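Local coordinates for aldehyde dehydrogenase (Anabaena variabilis, PDB 4H7N), which probably oxidises aldehydes to carboxylic acids with NAD+ as the electron acceptor, as a member of the aldehyde dehydrogenase family, at residues A[69-77]-A[165-174]; A[155-163]-A[185-196]. All blocks are in the same frame, centred on the assembly; numbering follows the deposited sequence.

Contact 1: residues A[69-77]-A[165-174]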
ATOM      1  N   GLN A  69       4.330 -37.495  -5.334  1.00 31.18           N
ATOM      2  CA  GLN A  69       5.350 -36.844  -6.148  1.00 30.54           C
ATOM      3  C   GLN A  69       5.627 -35.438  -5.610  1.00 29.01           C
ATOM      4  O   GLN A  69       6.749 -34.977  -5.666  1.00 27.94           O
ATOM      5  CB  GLN A  69       4.868 -36.720  -7.580  1.00 32.62           C
ATOM      6  CG  GLN A  69       5.021 -38.000  -8.402  1.00 35.03           C
ATOM      7  CD  GLN A  69       4.016 -39.048  -7.996  1.00 37.99           C
ATOM      8  OE1 GLN A  69       2.850 -38.751  -7.743  1.00 39.31           O
ATOM      9  NE2 GLN A  69       4.457 -40.270  -7.917  1.00 41.93           N
ATOM     10  N   LEU A  70       4.602 -34.760  -5.084  1.00 27.02           N
ATOM     11  CA  LEU A  70       4.830 -33.453  -4.472  1.00 26.47           C
ATOM     12  C   LEU A  70       5.679 -33.604  -3.199  1.00 24.97           C
ATOM     13  O   LEU A  70       6.666 -32.892  -3.000  1.00 23.77           O
ATOM     14  CB  LEU A  70       3.509 -32.736  -4.206  1.00 25.67           C
ATOM     15  CG  LEU A  70       3.625 -31.354  -3.522  1.00 24.82           C
ATOM     16  CD1 LEU A  70       4.416 -30.356  -4.362  1.00 24.08           C
ATOM     17  CD2 LEU A  70       2.256 -30.767  -3.249  1.00 25.15           C
ATOM     18  N   THR A  71       5.321 -34.591  -2.375  1.00 25.35           N
ATOM     19  CA  THR A  71       6.006 -34.857  -1.138  1.00 25.31           C
ATOM     20  C   THR A  71       7.493 -35.191  -1.459  1.00 25.73           C
ATOM     21  O   THR A  71       8.408 -34.676  -0.834  1.00 23.64           O
ATOM     22  CB  THR A  71       5.399 -36.079  -0.430  1.00 27.89           C
ATOM     23  OG1 THR A  71       4.038 -35.832  -0.099  1.00 28.55           O
ATOM     24  CG2 THR A  71       6.156 -36.388   0.816  1.00 28.50           C
ATOM     25  N   GLU A  72       7.703 -36.024  -2.465  1.00 26.10           N
ATOM     26  CA  GLU A  72       9.067 -36.458  -2.789  1.00 29.06           C
ATOM     27  C   GLU A  72       9.948 -35.252  -3.252  1.00 28.24           C
ATOM     28  O   GLU A  72      11.153 -35.113  -2.915  1.00 26.94           O
ATOM     29  CB  GLU A  72       9.000 -37.591  -3.826  1.00 32.33           C
ATOM     30  CG  GLU A  72      10.252 -37.854  -4.619  1.00 35.83           C
ATOM     31  CD  GLU A  72       9.983 -38.862  -5.742  1.00 40.81           C
ATOM     32  OE1 GLU A  72       9.102 -38.631  -6.622  1.00 46.53           O
ATOM     33  OE2 GLU A  72      10.633 -39.894  -5.722  1.00 41.55           O
ATOM     34  N   ALA A  73       9.371 -34.397  -4.068  1.00 26.58           N
ATOM     35  CA  ALA A  73      10.138 -33.254  -4.536  1.00 26.61           C
ATOM     36  C   ALA A  73      10.429 -32.275  -3.394  1.00 26.16           C
ATOM     37  O   ALA A  73      11.506 -31.712  -3.334  1.00 25.58           O
ATOM     38  CB  ALA A  73       9.437 -32.555  -5.680  1.00 26.19           C
ATOM     39  N   LEU A  74       9.480 -32.112  -2.482  1.00 26.30           N
ATOM     40  CA  LEU A  74       9.656 -31.155  -1.384  1.00 27.35           C
ATOM     41  C   LEU A  74      10.609 -31.734  -0.303  1.00 25.81           C
ATOM     42  O   LEU A  74      11.411 -31.015   0.276  1.00 27.66           O
ATOM     43  CB  LEU A  74       8.287 -30.708  -0.885  1.00 25.99           C
ATOM     44  CG  LEU A  74       8.239 -29.521   0.050  1.00 29.42           C
ATOM     45  CD1 LEU A  74       8.873 -28.274  -0.556  1.00 27.65           C
ATOM     46  CD2 LEU A  74       6.769 -29.253   0.394  1.00 29.96           C
ATOM     47  N   VAL A  75      10.566 -33.027  -0.057  1.00 26.18           N
ATOM     48  CA  VAL A  75      11.613 -33.686   0.766  1.00 26.58           C
ATOM     49  C   VAL A  75      13.019 -33.423   0.141  1.00 27.69           C
ATOM     50  O   VAL A  75      13.968 -33.082   0.832  1.00 26.06           O
ATOM     51  CB  VAL A  75      11.402 -35.196   0.861  1.00 28.19           C
ATOM     52  CG1 VAL A  75      12.640 -35.929   1.366  1.00 28.69           C
ATOM     53  CG2 VAL A  75      10.219 -35.519   1.738  1.00 29.30           C
ATOM     54  N   ASN A  76      13.127 -33.621  -1.162  1.00 28.47           N
ATOM     55  CA  ASN A  76      14.377 -33.386  -1.867  1.00 30.70           C
ATOM     56  C   ASN A  76      14.828 -31.922  -1.687  1.00 28.37           C
ATOM     57  O   ASN A  76      16.029 -31.671  -1.465  1.00 27.78           O
ATOM     58  CB  ASN A  76      14.186 -33.725  -3.350  1.00 35.62           C
ATOM     59  CG  ASN A  76      15.483 -34.004  -4.111  1.00 42.39           C
ATOM     60  OD1 ASN A  76      15.440 -34.637  -5.196  1.00 48.49           O
ATOM     61  ND2 ASN A  76      16.628 -33.517  -3.609  1.00 42.77           N
ATOM     62  N   ASP A  77      13.897 -30.972  -1.791  1.00 24.68           N
ATOM     63  CA  ASP A  77      14.244 -29.543  -1.645  1.00 24.62           C
ATOM     64  C   ASP A  77      14.701 -29.190  -0.233  1.00 23.43           C
ATOM     65  O   ASP A  77      15.558 -28.348  -0.054  1.00 24.02           O
ATOM     66  CB  ASP A  77      13.053 -28.609  -1.966  1.00 25.52           C
ATOM     67  CG  ASP A  77      12.842 -28.321  -3.463  1.00 28.47           C
ATOM     68  OD1 ASP A  77      13.819 -28.194  -4.261  1.00 28.39           O
ATOM     69  OD2 ASP A  77      11.652 -28.118  -3.854  1.00 30.48           O
ATOM     70  N   ALA A 165      15.779 -23.904  -3.775  1.00 26.81           N
ATOM     71  CA  ALA A 165      14.784 -24.969  -3.521  1.00 27.69           C
ATOM     72  C   ALA A 165      13.642 -24.939  -4.550  1.00 27.09           C
ATOM     73  O   ALA A 165      12.535 -24.487  -4.250  1.00 26.47           O
ATOM     74  CB  ALA A 165      14.221 -24.790  -2.137  1.00 28.20           C
ATOM     75  N   PRO A 166      13.918 -25.347  -5.791  1.00 25.68           N
ATOM     76  CA  PRO A 166      12.996 -25.159  -6.899  1.00 24.39           C
ATOM     77  C   PRO A 166      12.277 -26.432  -7.327  1.00 24.17           C
ATOM     78  O   PRO A 166      11.413 -26.385  -8.196  1.00 26.06           O
ATOM     79  CB  PRO A 166      13.934 -24.691  -8.015  1.00 25.40           C
ATOM     80  CG  PRO A 166      15.131 -25.559  -7.766  1.00 27.27           C
ATOM     81  CD  PRO A 166      15.257 -25.718  -6.262  1.00 27.08           C
ATOM     82  N   ARG A 167      12.631 -27.568  -6.763  1.00 23.93           N
ATOM     83  CA  ARG A 167      12.172 -28.857  -7.343  1.00 24.79           C
ATOM     84  C   ARG A 167      10.675 -29.131  -7.172  1.00 24.93           C
ATOM     85  O   ARG A 167      10.078 -29.826  -7.988  1.00 24.33           O
ATOM     86  CB  ARG A 167      12.930 -30.027  -6.752  1.00 26.19           C
ATOM     87  CG  ARG A 167      14.437 -29.904  -6.783  1.00 26.56           C
ATOM     88  CD  ARG A 167      14.990 -31.084  -6.021  1.00 27.37           C
ATOM     89  NE  ARG A 167      16.423 -31.021  -5.834  1.00 27.93           N
ATOM     90  CZ  ARG A 167      17.069 -30.170  -5.027  1.00 26.47           C
ATOM     91  NH1 ARG A 167      16.443 -29.219  -4.356  1.00 26.20           N
ATOM     92  NH2 ARG A 167      18.373 -30.286  -4.874  1.00 27.92           N
ATOM     93  N   PHE A 168      10.053 -28.498  -6.169  1.00 25.42           N
ATOM     94  CA  PHE A 168       8.630 -28.724  -5.877  1.00 25.28           C
ATOM     95  C   PHE A 168       7.739 -28.241  -6.996  1.00 24.82           C
ATOM     96  O   PHE A 168       6.604 -28.660  -7.069  1.00 25.68           O
ATOM     97  CB  PHE A 168       8.215 -28.049  -4.582  1.00 24.85           C
ATOM     98  CG  PHE A 168       8.133 -26.550  -4.694  1.00 24.18           C
ATOM     99  CD1 PHE A 168       9.262 -25.765  -4.595  1.00 23.61           C
ATOM    100  CD2 PHE A 168       6.916 -25.933  -4.921  1.00 24.00           C
ATOM    101  CE1 PHE A 168       9.179 -24.390  -4.696  1.00 23.48           C
ATOM    102  CE2 PHE A 168       6.819 -24.543  -5.029  1.00 23.47           C
ATOM    103  CZ  PHE A 168       7.953 -23.773  -4.903  1.00 23.14           C
ATOM    104  N   VAL A 169       8.251 -27.365  -7.852  1.00 25.09           N
ATOM    105  CA  VAL A 169       7.524 -26.841  -8.982  1.00 25.06           C
ATOM    106  C   VAL A 169       7.128 -27.941  -9.997  1.00 26.67           C
ATOM    107  O   VAL A 169       6.001 -27.933 -10.538  1.00 26.09           O
ATOM    108  CB  VAL A 169       8.316 -25.691  -9.662  1.00 25.73           C
ATOM    109  CG1 VAL A 169       7.637 -25.251 -10.933  1.00 27.11           C
ATOM    110  CG2 VAL A 169       8.343 -24.470  -8.736  1.00 25.63           C
ATOM    111  N   ALA A 170       7.985 -28.917 -10.214  1.00 25.98           N
ATOM    112  CA  ALA A 170       7.743 -29.885 -11.311  1.00 26.44           C
ATOM    113  C   ALA A 170       6.405 -30.629 -11.097  1.00 27.92           C
ATOM    114  O   ALA A 170       5.594 -30.681 -11.988  1.00 28.61           O
ATOM    115  CB  ALA A 170       8.904 -30.859 -11.452  1.00 27.55           C
ATOM    116  N   PRO A 171       6.128 -31.121  -9.890  1.00 28.37           N
ATOM    117  CA  PRO A 171       4.806 -31.758  -9.730  1.00 29.03           C
ATOM    118  C   PRO A 171       3.621 -30.762  -9.751  1.00 27.96           C
ATOM    119  O   PRO A 171       2.564 -31.094 -10.298  1.00 28.36           O
ATOM    120  CB  PRO A 171       4.940 -32.552  -8.439  1.00 29.54           C
ATOM    121  CG  PRO A 171       6.084 -31.956  -7.721  1.00 31.21           C
ATOM    122  CD  PRO A 171       7.030 -31.435  -8.778  1.00 30.24           C
ATOM    123  N   LEU A 172       3.802 -29.532  -9.270  1.00 26.84           N
ATOM    124  CA  LEU A 172       2.743 -28.552  -9.372  1.00 27.22           C
ATOM    125  C   LEU A 172       2.390 -28.287 -10.838  1.00 28.62           C
ATOM    126  O   LEU A 172       1.204 -28.202 -11.199  1.00 27.75           O
ATOM    127  CB  LEU A 172       3.118 -27.234  -8.719  1.00 25.14           C
ATOM    128  CG  LEU A 172       3.230 -27.224  -7.202  1.00 25.91           C
ATOM    129  CD1 LEU A 172       3.455 -25.804  -6.698  1.00 25.53           C
ATOM    130  CD2 LEU A 172       1.974 -27.823  -6.519  1.00 25.98           C
ATOM    131  N   LEU A 173       3.433 -28.129 -11.653  1.00 28.56           N
ATOM    132  CA  LEU A 173       3.300 -27.826 -13.060  1.00 31.33           C
ATOM    133  C   LEU A 173       2.620 -28.976 -13.804  1.00 31.05           C
ATOM    134  O   LEU A 173       1.728 -28.788 -14.655  1.00 31.88           O
ATOM    135  CB  LEU A 173       4.683 -27.455 -13.631  1.00 32.98           C
ATOM    136  CG  LEU A 173       4.812 -27.212 -15.123  1.00 35.70           C
ATOM    137  CD1 LEU A 173       3.882 -26.087 -15.543  1.00 35.77           C
ATOM    138  CD2 LEU A 173       6.260 -26.944 -15.532  1.00 36.22           C
HETATM  139  N   MSE A 174       2.994 -30.186 -13.459  1.00 31.08           N
HETATM  140  CA  MSE A 174       2.361 -31.335 -14.053  1.00 32.05           C
HETATM  141  C   MSE A 174       0.879 -31.344 -13.724  1.00 31.92           C
HETATM  142  O   MSE A 174       0.052 -31.716 -14.562  1.00 33.01           O
HETATM  143  CB  MSE A 174       3.075 -32.595 -13.571  1.00 33.05           C
HETATM  144  CG  MSE A 174       2.283 -33.869 -13.801  1.00 36.58           C
HETATM  145 SE   MSE A 174       3.354 -35.502 -13.426  0.80 38.45          SE
HETATM  146  CE  MSE A 174       3.690 -35.358 -11.480  1.00 39.06           C
TER
HETATM  147  O   HOH W   1      16.709 -33.343  -7.608  1.00 36.59           O
HETATM  148  O   HOH W   2      17.216 -27.577  -1.995  1.00 27.02           O

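Contact 2: residues A[155-163]-A[185-196]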
ATOM      1  N   CYS A 155      -6.251 -12.116 -11.130  1.00 24.52           N
ATOM      2  CA  CYS A 155      -4.927 -11.821 -11.649  1.00 23.49           C
ATOM      3  C   CYS A 155      -4.312 -13.047 -12.294  1.00 23.99           C
ATOM      4  O   CYS A 155      -4.540 -14.145 -11.865  1.00 25.08           O
ATOM      5  CB  CYS A 155      -3.995 -11.460 -10.492  1.00 23.67           C
ATOM      6  SG  CYS A 155      -4.550 -10.142  -9.351  1.00 23.96           S
ATOM      7  N   ALA A 156      -3.453 -12.835 -13.282  1.00 24.38           N
ATOM      8  CA  ALA A 156      -2.430 -13.810 -13.621  1.00 23.57           C
ATOM      9  C   ALA A 156      -1.196 -13.591 -12.741  1.00 23.89           C
ATOM     10  O   ALA A 156      -0.943 -12.469 -12.218  1.00 22.70           O
ATOM     11  CB  ALA A 156      -2.061 -13.706 -15.092  1.00 25.10           C
ATOM     12  N   VAL A 157      -0.469 -14.684 -12.481  1.00 23.12           N
ATOM     13  CA  VAL A 157       0.605 -14.631 -11.526  1.00 22.18           C
ATOM     14  C   VAL A 157       1.821 -15.352 -12.106  1.00 22.94           C
ATOM     15  O   VAL A 157       1.687 -16.498 -12.599  1.00 22.97           O
ATOM     16  CB  VAL A 157       0.220 -15.307 -10.203  1.00 22.76           C
ATOM     17  CG1 VAL A 157       1.346 -15.162  -9.199  1.00 23.66           C
ATOM     18  CG2 VAL A 157      -1.087 -14.766  -9.639  1.00 23.08           C
ATOM     19  N   VAL A 158       2.969 -14.677 -12.092  1.00 22.54           N
ATOM     20  CA  VAL A 158       4.278 -15.309 -12.398  1.00 22.82           C
ATOM     21  C   VAL A 158       5.042 -15.555 -11.104  1.00 21.18           C
ATOM     22  O   VAL A 158       5.306 -14.634 -10.351  1.00 21.02           O
ATOM     23  CB  VAL A 158       5.146 -14.436 -13.322  1.00 24.77           C
ATOM     24  CG1 VAL A 158       6.413 -15.173 -13.692  1.00 25.54           C
ATOM     25  CG2 VAL A 158       4.422 -14.176 -14.603  1.00 28.34           C
ATOM     26  N   VAL A 159       5.342 -16.799 -10.815  1.00 20.83           N
ATOM     27  CA  VAL A 159       5.972 -17.175  -9.605  1.00 22.07           C
ATOM     28  C   VAL A 159       7.412 -17.611  -9.874  1.00 21.73           C
ATOM     29  O   VAL A 159       7.635 -18.499 -10.689  1.00 22.40           O
ATOM     30  CB  VAL A 159       5.220 -18.386  -8.944  1.00 23.07           C
ATOM     31  CG1 VAL A 159       5.892 -18.840  -7.640  1.00 22.81           C
ATOM     32  CG2 VAL A 159       3.782 -18.035  -8.717  1.00 23.33           C
ATOM     33  N   LYS A 160       8.345 -17.000  -9.160  1.00 20.60           N
ATOM     34  CA  LYS A 160       9.781 -17.290  -9.235  1.00 23.45           C
ATOM     35  C   LYS A 160      10.281 -17.726  -7.864  1.00 22.72           C
ATOM     36  O   LYS A 160      10.668 -16.905  -7.025  1.00 22.33           O
ATOM     37  CB  LYS A 160      10.638 -16.074  -9.746  1.00 23.64           C
ATOM     38  CG  LYS A 160      12.002 -16.621 -10.165  1.00 26.23           C
ATOM     39  CD  LYS A 160      13.222 -15.787  -9.876  1.00 27.21           C
ATOM     40  CE  LYS A 160      13.434 -15.485  -8.412  1.00 25.54           C
ATOM     41  NZ  LYS A 160      14.254 -16.515  -7.836  1.00 27.08           N
ATOM     42  N   PRO A 161      10.240 -19.018  -7.608  1.00 22.95           N
ATOM     43  CA  PRO A 161      10.811 -19.519  -6.350  1.00 24.42           C
ATOM     44  C   PRO A 161      12.336 -19.431  -6.336  1.00 24.35           C
ATOM     45  O   PRO A 161      12.930 -19.186  -7.355  1.00 24.29           O
ATOM     46  CB  PRO A 161      10.325 -20.976  -6.271  1.00 24.39           C
ATOM     47  CG  PRO A 161       9.427 -21.182  -7.447  1.00 26.00           C
ATOM     48  CD  PRO A 161       9.759 -20.115  -8.464  1.00 25.41           C
ATOM     49  N   SER A 162      12.930 -19.548  -5.163  1.00 25.81           N
ATOM     50  CA  SER A 162      14.381 -19.472  -4.981  1.00 26.55           C
ATOM     51  C   SER A 162      15.000 -20.622  -5.701  1.00 26.85           C
ATOM     52  O   SER A 162      14.505 -21.742  -5.641  1.00 25.96           O
ATOM     53  CB  SER A 162      14.759 -19.617  -3.492  1.00 27.17           C
ATOM     54  OG  SER A 162      16.178 -19.767  -3.285  1.00 26.44           O
ATOM     55  N   GLU A 163      16.102 -20.315  -6.360  1.00 27.81           N
ATOM     56  CA  GLU A 163      16.961 -21.273  -6.982  1.00 28.45           C
ATOM     57  C   GLU A 163      17.551 -22.274  -6.003  1.00 27.24           C
ATOM     58  O   GLU A 163      17.997 -23.348  -6.420  1.00 25.48           O
ATOM     59  CB  GLU A 163      18.092 -20.539  -7.728  1.00 30.85           C
ATOM     60  CG  GLU A 163      19.191 -19.945  -6.864  1.00 33.50           C
ATOM     61  CD  GLU A 163      18.892 -18.601  -6.207  1.00 35.76           C
ATOM     62  OE1 GLU A 163      17.758 -18.044  -6.222  1.00 36.80           O
ATOM     63  OE2 GLU A 163      19.834 -18.111  -5.578  1.00 41.99           O
ATOM     64  N   VAL A 185      -2.397 -18.768 -17.026  1.00 29.72           N
ATOM     65  CA  VAL A 185      -2.339 -17.620 -16.110  1.00 29.09           C
ATOM     66  C   VAL A 185      -1.536 -17.790 -14.837  1.00 28.65           C
ATOM     67  O   VAL A 185      -1.318 -16.796 -14.128  1.00 26.41           O
ATOM     68  CB  VAL A 185      -3.735 -17.047 -15.722  1.00 30.77           C
ATOM     69  CG1 VAL A 185      -4.446 -16.526 -16.961  1.00 31.26           C
ATOM     70  CG2 VAL A 185      -4.575 -18.042 -14.953  1.00 29.97           C
ATOM     71  N   LEU A 186      -1.136 -19.024 -14.520  1.00 26.98           N
ATOM     72  CA  LEU A 186      -0.212 -19.294 -13.452  1.00 25.82           C
ATOM     73  C   LEU A 186       1.024 -19.804 -14.140  1.00 27.87           C
ATOM     74  O   LEU A 186       1.003 -20.889 -14.758  1.00 27.18           O
ATOM     75  CB  LEU A 186      -0.757 -20.367 -12.533  1.00 25.58           C
ATOM     76  CG  LEU A 186       0.215 -20.843 -11.484  1.00 24.89           C
ATOM     77  CD1 LEU A 186       0.808 -19.717 -10.670  1.00 24.75           C
ATOM     78  CD2 LEU A 186      -0.476 -21.826 -10.556  1.00 25.17           C
ATOM     79  N   ILE A 187       2.068 -18.993 -14.110  1.00 26.88           N
ATOM     80  CA  ILE A 187       3.289 -19.269 -14.814  1.00 27.62           C
ATOM     81  C   ILE A 187       4.413 -19.420 -13.796  1.00 27.82           C
ATOM     82  O   ILE A 187       4.635 -18.511 -12.968  1.00 27.29           O
ATOM     83  CB  ILE A 187       3.648 -18.066 -15.720  1.00 30.09           C
ATOM     84  CG1 ILE A 187       2.505 -17.730 -16.664  1.00 31.57           C
ATOM     85  CG2 ILE A 187       4.878 -18.383 -16.538  1.00 32.13           C
ATOM     86  CD1 ILE A 187       2.049 -18.874 -17.539  1.00 33.67           C
ATOM     87  N   PHE A 188       5.124 -20.537 -13.832  1.00 25.65           N
ATOM     88  CA  PHE A 188       6.286 -20.730 -12.959  1.00 26.82           C
ATOM     89  C   PHE A 188       7.572 -20.467 -13.764  1.00 27.81           C
ATOM     90  O   PHE A 188       7.692 -20.979 -14.874  1.00 26.85           O
ATOM     91  CB  PHE A 188       6.364 -22.161 -12.480  1.00 27.59           C
ATOM     92  CG  PHE A 188       5.310 -22.499 -11.496  1.00 27.83           C
ATOM     93  CD1 PHE A 188       5.462 -22.150 -10.182  1.00 27.57           C
ATOM     94  CD2 PHE A 188       4.166 -23.141 -11.891  1.00 29.34           C
ATOM     95  CE1 PHE A 188       4.496 -22.459  -9.260  1.00 27.56           C
ATOM     96  CE2 PHE A 188       3.175 -23.463 -10.967  1.00 28.92           C
ATOM     97  CZ  PHE A 188       3.354 -23.108  -9.659  1.00 28.42           C
ATOM     98  N   VAL A 189       8.472 -19.663 -13.228  1.00 26.63           N
ATOM     99  CA  VAL A 189       9.758 -19.408 -13.860  1.00 28.75           C
ATOM    100  C   VAL A 189      10.854 -19.715 -12.858  1.00 28.86           C
ATOM    101  O   VAL A 189      10.682 -19.571 -11.666  1.00 28.66           O
ATOM    102  CB  VAL A 189       9.902 -17.986 -14.418  1.00 31.53           C
ATOM    103  CG1 VAL A 189       8.832 -17.717 -15.481  1.00 34.13           C
ATOM    104  CG2 VAL A 189       9.769 -16.956 -13.349  1.00 32.43           C
ATOM    105  N   GLU A 190      11.986 -20.145 -13.359  1.00 29.39           N
ATOM    106  CA  GLU A 190      13.116 -20.566 -12.518  1.00 33.16           C
ATOM    107  C   GLU A 190      14.219 -19.541 -12.609  1.00 32.32           C
ATOM    108  O   GLU A 190      14.417 -18.921 -13.674  1.00 33.80           O
ATOM    109  CB  GLU A 190      13.671 -21.884 -13.054  1.00 37.54           C
ATOM    110  CG  GLU A 190      12.791 -23.078 -12.760  1.00 46.31           C
ATOM    111  CD  GLU A 190      13.132 -24.302 -13.634  1.00 58.43           C
ATOM    112  OE1 GLU A 190      13.957 -24.183 -14.621  1.00 54.40           O
ATOM    113  OE2 GLU A 190      12.568 -25.392 -13.307  1.00 66.36           O
ATOM    114  N   GLY A 191      14.977 -19.379 -11.536  1.00 31.15           N
ATOM    115  CA  GLY A 191      16.138 -18.541 -11.623  1.00 32.08           C
ATOM    116  C   GLY A 191      16.543 -18.024 -10.297  1.00 31.12           C
ATOM    117  O   GLY A 191      15.851 -18.257  -9.314  1.00 28.54           O
ATOM    118  N   GLY A 192      17.676 -17.319 -10.282  1.00 31.68           N
ATOM    119  CA  GLY A 192      18.141 -16.671  -9.065  1.00 31.09           C
ATOM    120  C   GLY A 192      17.712 -15.240  -8.986  1.00 31.06           C
ATOM    121  O   GLY A 192      16.759 -14.832  -9.618  1.00 29.70           O
ATOM    122  N   GLY A 193      18.463 -14.461  -8.216  1.00 31.43           N
ATOM    123  CA  GLY A 193      18.138 -13.090  -7.949  1.00 33.10           C
ATOM    124  C   GLY A 193      18.014 -12.235  -9.188  1.00 34.16           C
ATOM    125  O   GLY A 193      17.157 -11.359  -9.245  1.00 34.37           O
ATOM    126  N   GLU A 194      18.859 -12.473 -10.183  1.00 35.69           N
ATOM    127  CA  GLU A 194      18.824 -11.692 -11.410  1.00 38.50           C
ATOM    128  C   GLU A 194      17.515 -11.911 -12.145  1.00 34.36           C
ATOM    129  O   GLU A 194      16.973 -10.987 -12.684  1.00 32.38           O
ATOM    130  CB  GLU A 194      19.980 -12.038 -12.347  1.00 42.69           C
ATOM    131  CG  GLU A 194      19.967 -11.242 -13.674  1.00 51.89           C
ATOM    132  CD  GLU A 194      20.204  -9.717 -13.531  1.00 58.40           C
ATOM    133  OE1 GLU A 194      20.441  -9.206 -12.408  1.00 66.20           O
ATOM    134  OE2 GLU A 194      20.178  -9.005 -14.561  1.00 60.37           O
ATOM    135  N   THR A 195      17.013 -13.138 -12.173  1.00 32.59           N
ATOM    136  CA  THR A 195      15.721 -13.373 -12.824  1.00 30.71           C
ATOM    137  C   THR A 195      14.589 -12.666 -12.088  1.00 28.83           C
ATOM    138  O   THR A 195      13.660 -12.149 -12.698  1.00 28.70           O
ATOM    139  CB  THR A 195      15.450 -14.861 -12.894  1.00 30.18           C
ATOM    140  OG1 THR A 195      16.492 -15.459 -13.628  1.00 30.04           O
ATOM    141  CG2 THR A 195      14.115 -15.143 -13.576  1.00 28.48           C
ATOM    142  N   GLY A 196      14.678 -12.653 -10.768  1.00 29.34           N
ATOM    143  CA  GLY A 196      13.732 -11.903  -9.939  1.00 29.23           C
ATOM    144  C   GLY A 196      13.738 -10.417 -10.252  1.00 30.66           C
ATOM    145  O   GLY A 196      12.670  -9.772 -10.432  1.00 27.57           O
TER
HETATM  146  O   HOH W   3      13.988 -20.955  -9.285  1.00 28.34           O

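Contact 1: residues A[69-77]-A[165-174]
Asp-77, on helix 67-78, turns its carboxylate onto the type I turn Pro-166 to Val-169 that leads into helix 169-176. Followed outward from its root, Arg-167 meets this helix at nearly every atom. Its CB and CG pass Asp-77 OD1, and CD rests against Asn-76 CG at 3.5 Å. NE gives its hydrogen to a water that in turn donates to Asn-76 OD1. Asn-76 ND2 lies over the rim of one guanidinium face, the amide and guanidinium planes 25° apart; ND2 and NE, both donors, do not bond. NH1 reaches Asp-77 OD1 at 2.8 Å, a salt bridge lying in the guanidinium plane but coming to the carboxylate on its anti side. NH2 bonds Asp-19 and Arg-11 O, beyond the two segments, and Asp-19 also accepts from Asn-76 ND2.

The syn lone pair of OD1 is taken by the backbone N of Arg-167, also 2.8 Å away, while Asp-77 OD2 receives Phe-168 N at 2.8 Å with a bent N-H angle of 131°. Asp-77 CG stands anti to the carbonyl carbon (chi1 -83°), which brings both oxygens over the turn.

Farther along, the contact becomes apolar. Ala-73 CB packs on Pro-171 CG at 4.0 Å, and the same CG lies 3.8 Å from Leu-70 CA. Leu-70 CD1 touches Leu-172 CD2 at 4.1 Å, and Leu-74 CD1 lies alongside Phe-168 CB. The short helical segments run nearly antiparallel.

One carboxylate thus accepts from two successive backbone N-H groups and from NH1 of Arg-167, so Asp-77 ties the turn to the helix, and its buried negative charge is probably well compensated.

Contact 2: residues A[155-163]-A[185-196]
Strands 156-161 and 186-188 are the two parallel strands of a right-handed beta-alpha-beta unit whose crossover contains helix 169-176, and Val-157, Val-158 and Val-159 pair with Leu-186, Ile-187 and Phe-188.

Backbone hydrogen bonds set this register. Val-157 N reaches Val-185 O, Ile-187 N reaches Val-157 O, Val-159 N reaches Ile-187 O and Val-189 N reaches Val-159 O, all within 2.8 to 2.9 Å. The first three are nearly straight at both ends; the donor of the last is tilted from the carbonyl plane. On its other edge, strand 156-161 bonds to strand 118-134, so it is interior to the sheet.

Apolar contacts divide between the sheet faces. On one, Val-159 CG2 meets Leu-186 CD1 at 3.9 Å, while Val-159 CB approaches Phe-188 CD1 at 4.0 Å, the two side chains lying side by side. On the other, Val-158 CG1 touches Val-189 CG2 at 3.8 Å and Val-158 CG2 faces Ile-187 CB; helix 27-46 covers Ile-187 there.

Beyond the strands, Gly-192 is the N-cap of helix 193-200, Glu-163 OE1 packs 3.2 Å from its CA, and a CB on Gly-191 would run into Thr-195 OG1. Polar contacts centre on Lys-160. Its chain leaves with CG anti to the backbone N (chi1 -164°), crosses Val-189 at about a right angle, then bends so that CD passes Gly-196 N at 3.6 Å and NZ donates to Gly-191 O at 2.8 Å and to Pro-161 O. A leucine in its place would probably leave both carbonyls without their ammonium donor and untie the strand end from the glycine turn. Lys-160 NZ stands above the Gly-191 carbonyl plane, 47° out of it.

In the fold
Both contacts are mainly buried and share the crossover of one beta-alpha-beta unit: contact 1 attaches the start of helix 169-176 to helix 67-78, and contact 2 pairs the strands before and after that helix. They meet directly, Val-169 CG1 on Phe-188 CG at 3.6 Å and Phe-168 CZ on Pro-161 CB at 3.9 Å, with centres about 15 Å apart. Contact 1 reaches the surface around Met-174 and relies on side-chain charge at a turn. Contact 2, deeper along its strands, is held by repeated backbone bonds and aliphatic packing, with its lysine ammonium bonded to backbone carbonyls near the exposed Gly-193.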